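Local atomic coordinates of acidocalcisomal pyrophosphatase (Trypanosoma cruzi, PDB entry 5CUV), a protein that probably hydrolyses inorganic pyrophosphate to phosphate with the help of magnesium ions. Residues 133-136 and 137-141. Numbering follows the deposited sequence.
Sequences EKFW and AWWCS
Phe135 and Trp139, one turn apart on helix 132-141, run side by side on its buried flank: Phe135 CZ lies 3.6 Å from Trp139 CE3, and the two six-membered rings are inclined at 46°, neither stacked nor edge-to-face. At the five-membered ring of the Trp139 indole, CD1 comes obliquely to 3.5 Å from Trp136 CZ3; here the planes are closer to parallel, at 22°, but slid apart with little overlap. All three rings have CG anti to the backbone N, which swings Trp136 along the helix toward Trp139 and Cys140. Cys140 SG sits over one face of the Trp136 six-membered ring, 21° off the ring normal, a sulfur-aromatic contact. The topology is that of an EF-hand pair: helix 132-141 follows strand 129-130, antiparallel to strand 95-96, and is the exiting helix of the second hand. Trp136 and Trp139 pack on Met80 of helix 73-87, Phe135 on Ile100 and Met103 of helix 97-106. Trp139 NE1 is hydrogen-bonded to Asn255 OD1 of the second subunit. Regular i to i+4 bonds hold the turns beneath, among them Trp139 N to Phe135 O (2.9 Å). By contrast, the flank of Glu133, Lys134 and Ala137 is exposed; the Ala137 methyl lies against the Glu133 carbonyl, and Lys134 O accepts from Trp138 N.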
ATOM      1  N   GLU A 133      22.091  56.773  -1.059  1.00 44.83           N
ATOM      2  CA  GLU A 133      23.479  56.644  -1.483  1.00 45.13           C
ATOM      3  C   GLU A 133      24.418  56.467  -0.320  1.00 44.73           C
ATOM      4  O   GLU A 133      25.339  55.646  -0.389  1.00 44.72           O
ATOM      5  CB  GLU A 133      23.951  57.856  -2.280  1.00 46.33           C
ATOM      6  CG  GLU A 133      23.554  57.870  -3.756  1.00 48.00           C
ATOM      7  CD  GLU A 133      23.789  56.529  -4.453  1.00 49.25           C
ATOM      8  OE1 GLU A 133      24.767  55.801  -4.106  1.00 49.02           O
ATOM      9  OE2 GLU A 133      22.980  56.217  -5.355  1.00 49.97           O
ATOM     10  N   LYS A 134      24.211  57.243   0.743  1.00 43.31           N
ATOM     11  CA  LYS A 134      25.088  57.123   1.897  1.00 42.79           C
ATOM     12  C   LYS A 134      24.818  55.808   2.587  1.00 41.93           C
ATOM     13  O   LYS A 134      25.731  55.209   3.151  1.00 41.97           O
ATOM     14  CB  LYS A 134      24.889  58.274   2.894  1.00 44.22           C
ATOM     15  CG  LYS A 134      25.858  59.456   2.721  1.00 46.22           C
ATOM     16  CD  LYS A 134      27.338  59.015   2.432  1.00 48.37           C
ATOM     17  CE  LYS A 134      28.334  60.163   2.702  1.00 47.47           C
ATOM     18  NZ  LYS A 134      27.595  61.465   2.715  1.00 47.13           N
ATOM     19  N   PHE A 135      23.560  55.365   2.557  1.00 39.88           N
ATOM     20  CA  PHE A 135      23.214  54.103   3.183  1.00 38.98           C
ATOM     21  C   PHE A 135      23.892  53.011   2.410  1.00 38.82           C
ATOM     22  O   PHE A 135      24.740  52.289   2.941  1.00 37.17           O
ATOM     23  CB  PHE A 135      21.698  53.877   3.165  1.00 39.57           C
ATOM     24  CG  PHE A 135      21.276  52.496   3.605  1.00 38.48           C
ATOM     25  CD1 PHE A 135      21.490  52.067   4.919  1.00 37.16           C
ATOM     26  CD2 PHE A 135      20.717  51.589   2.674  1.00 38.75           C
ATOM     27  CE1 PHE A 135      21.166  50.752   5.305  1.00 36.56           C
ATOM     28  CE2 PHE A 135      20.388  50.280   3.053  1.00 37.14           C
ATOM     29  CZ  PHE A 135      20.614  49.863   4.367  1.00 36.72           C
ATOM     30  N   TRP A 136      23.531  52.926   1.131  1.00 39.73           N
ATOM     31  CA  TRP A 136      24.080  51.909   0.247  1.00 41.01           C
ATOM     32  C   TRP A 136      25.600  51.891   0.284  1.00 40.50           C
ATOM     33  O   TRP A 136      26.195  50.844   0.267  1.00 40.45           O
ATOM     34  CB  TRP A 136      23.549  52.101  -1.184  1.00 43.25           C
ATOM     35  CG  TRP A 136      24.051  51.070  -2.157  1.00 46.65           C
ATOM     36  CD1 TRP A 136      24.809  51.304  -3.263  1.00 47.43           C
ATOM     37  CD2 TRP A 136      23.911  49.636  -2.071  1.00 48.17           C
ATOM     38  NE1 TRP A 136      25.159  50.117  -3.874  1.00 47.52           N
ATOM     39  CE2 TRP A 136      24.628  49.078  -3.168  1.00 47.87           C
ATOM     40  CE3 TRP A 136      23.260  48.772  -1.178  1.00 47.81           C
ATOM     41  CZ2 TRP A 136      24.711  47.698  -3.396  1.00 48.11           C
ATOM     42  CZ3 TRP A 136      23.341  47.394  -1.402  1.00 49.07           C
ATOM     43  CH2 TRP A 136      24.067  46.870  -2.511  1.00 49.20           C
ATOM     44  N   ALA A 137      26.232  53.048   0.381  1.00 41.23           N
ATOM     45  CA  ALA A 137      27.699  53.107   0.429  1.00 41.04           C
ATOM     46  C   ALA A 137      28.213  52.442   1.693  1.00 40.58           C
ATOM     47  O   ALA A 137      29.233  51.744   1.702  1.00 40.28           O
ATOM     48  CB  ALA A 137      28.156  54.540   0.392  1.00 40.71           C
ATOM     49  N   TRP A 138      27.483  52.656   2.771  1.00 40.72           N
ATOM     50  CA  TRP A 138      27.869  52.084   4.056  1.00 41.19           C
ATOM     51  C   TRP A 138      27.675  50.556   4.089  1.00 41.75           C
ATOM     52  O   TRP A 138      28.532  49.842   4.605  1.00 41.35           O
ATOM     53  CB  TRP A 138      27.056  52.734   5.206  1.00 39.36           C
ATOM     54  CG  TRP A 138      27.294  52.046   6.532  1.00 37.80           C
ATOM     55  CD1 TRP A 138      28.410  52.142   7.326  1.00 37.95           C
ATOM     56  CD2 TRP A 138      26.445  51.092   7.154  1.00 36.89           C
ATOM     57  NE1 TRP A 138      28.307  51.299   8.407  1.00 37.35           N
ATOM     58  CE2 TRP A 138      27.107  50.640   8.327  1.00 37.76           C
ATOM     59  CE3 TRP A 138      25.193  50.559   6.837  1.00 36.87           C
ATOM     60  CZ2 TRP A 138      26.547  49.680   9.183  1.00 37.44           C
ATOM     61  CZ3 TRP A 138      24.635  49.592   7.691  1.00 36.94           C
ATOM     62  CH2 TRP A 138      25.313  49.167   8.847  1.00 36.82           C
ATOM     63  N   TRP A 139      26.529  50.094   3.564  1.00 42.15           N
ATOM     64  CA  TRP A 139      26.142  48.670   3.503  1.00 42.63           C
ATOM     65  C   TRP A 139      27.193  47.820   2.775  1.00 43.57           C
ATOM     66  O   TRP A 139      27.647  46.786   3.267  1.00 42.47           O
ATOM     67  CB  TRP A 139      24.806  48.546   2.760  1.00 41.53           C
ATOM     68  CG  TRP A 139      24.219  47.148   2.722  1.00 40.93           C
ATOM     69  CD1 TRP A 139      24.357  46.218   1.724  1.00 40.82           C
ATOM     70  CD2 TRP A 139      23.316  46.583   3.668  1.00 39.71           C
ATOM     71  NE1 TRP A 139      23.587  45.116   1.987  1.00 39.01           N
ATOM     72  CE2 TRP A 139      22.933  45.316   3.177  1.00 40.18           C
ATOM     73  CE3 TRP A 139      22.778  47.027   4.881  1.00 38.01           C
ATOM     74  CZ2 TRP A 139      22.021  44.487   3.868  1.00 39.32           C
ATOM     75  CZ3 TRP A 139      21.884  46.212   5.554  1.00 36.99           C
ATOM     76  CH2 TRP A 139      21.512  44.957   5.045  1.00 37.66           C
ATOM     77  N   CYS A 140      27.543  48.285   1.585  1.00 45.24           N
ATOM     78  CA  CYS A 140      28.515  47.642   0.758  1.00 46.68           C
ATOM     79  C   CYS A 140      29.859  47.633   1.400  1.00 48.77           C
ATOM     80  O   CYS A 140      30.664  46.795   1.068  1.00 49.80           O
ATOM     81  CB  CYS A 140      28.620  48.338  -0.570  1.00 44.90           C
ATOM     82  SG  CYS A 140      27.137  48.144  -1.521  1.00 47.81           S
ATOM     83  N   SER A 141      30.128  48.534   2.326  1.00 50.97           N
ATOM     84  CA  SER A 141      31.452  48.540   2.935  1.00 53.11           C
ATOM     85  C   SER A 141      31.533  47.771   4.226  1.00 55.25           C
ATOM     86  O   SER A 141      32.606  47.576   4.766  1.00 55.90           O
ATOM     87  CB  SER A 141      31.919  49.976   3.150  1.00 52.40           C
ATOM     88  OG  SER A 141      31.874  50.678   1.914  1.00 52.27           O
TER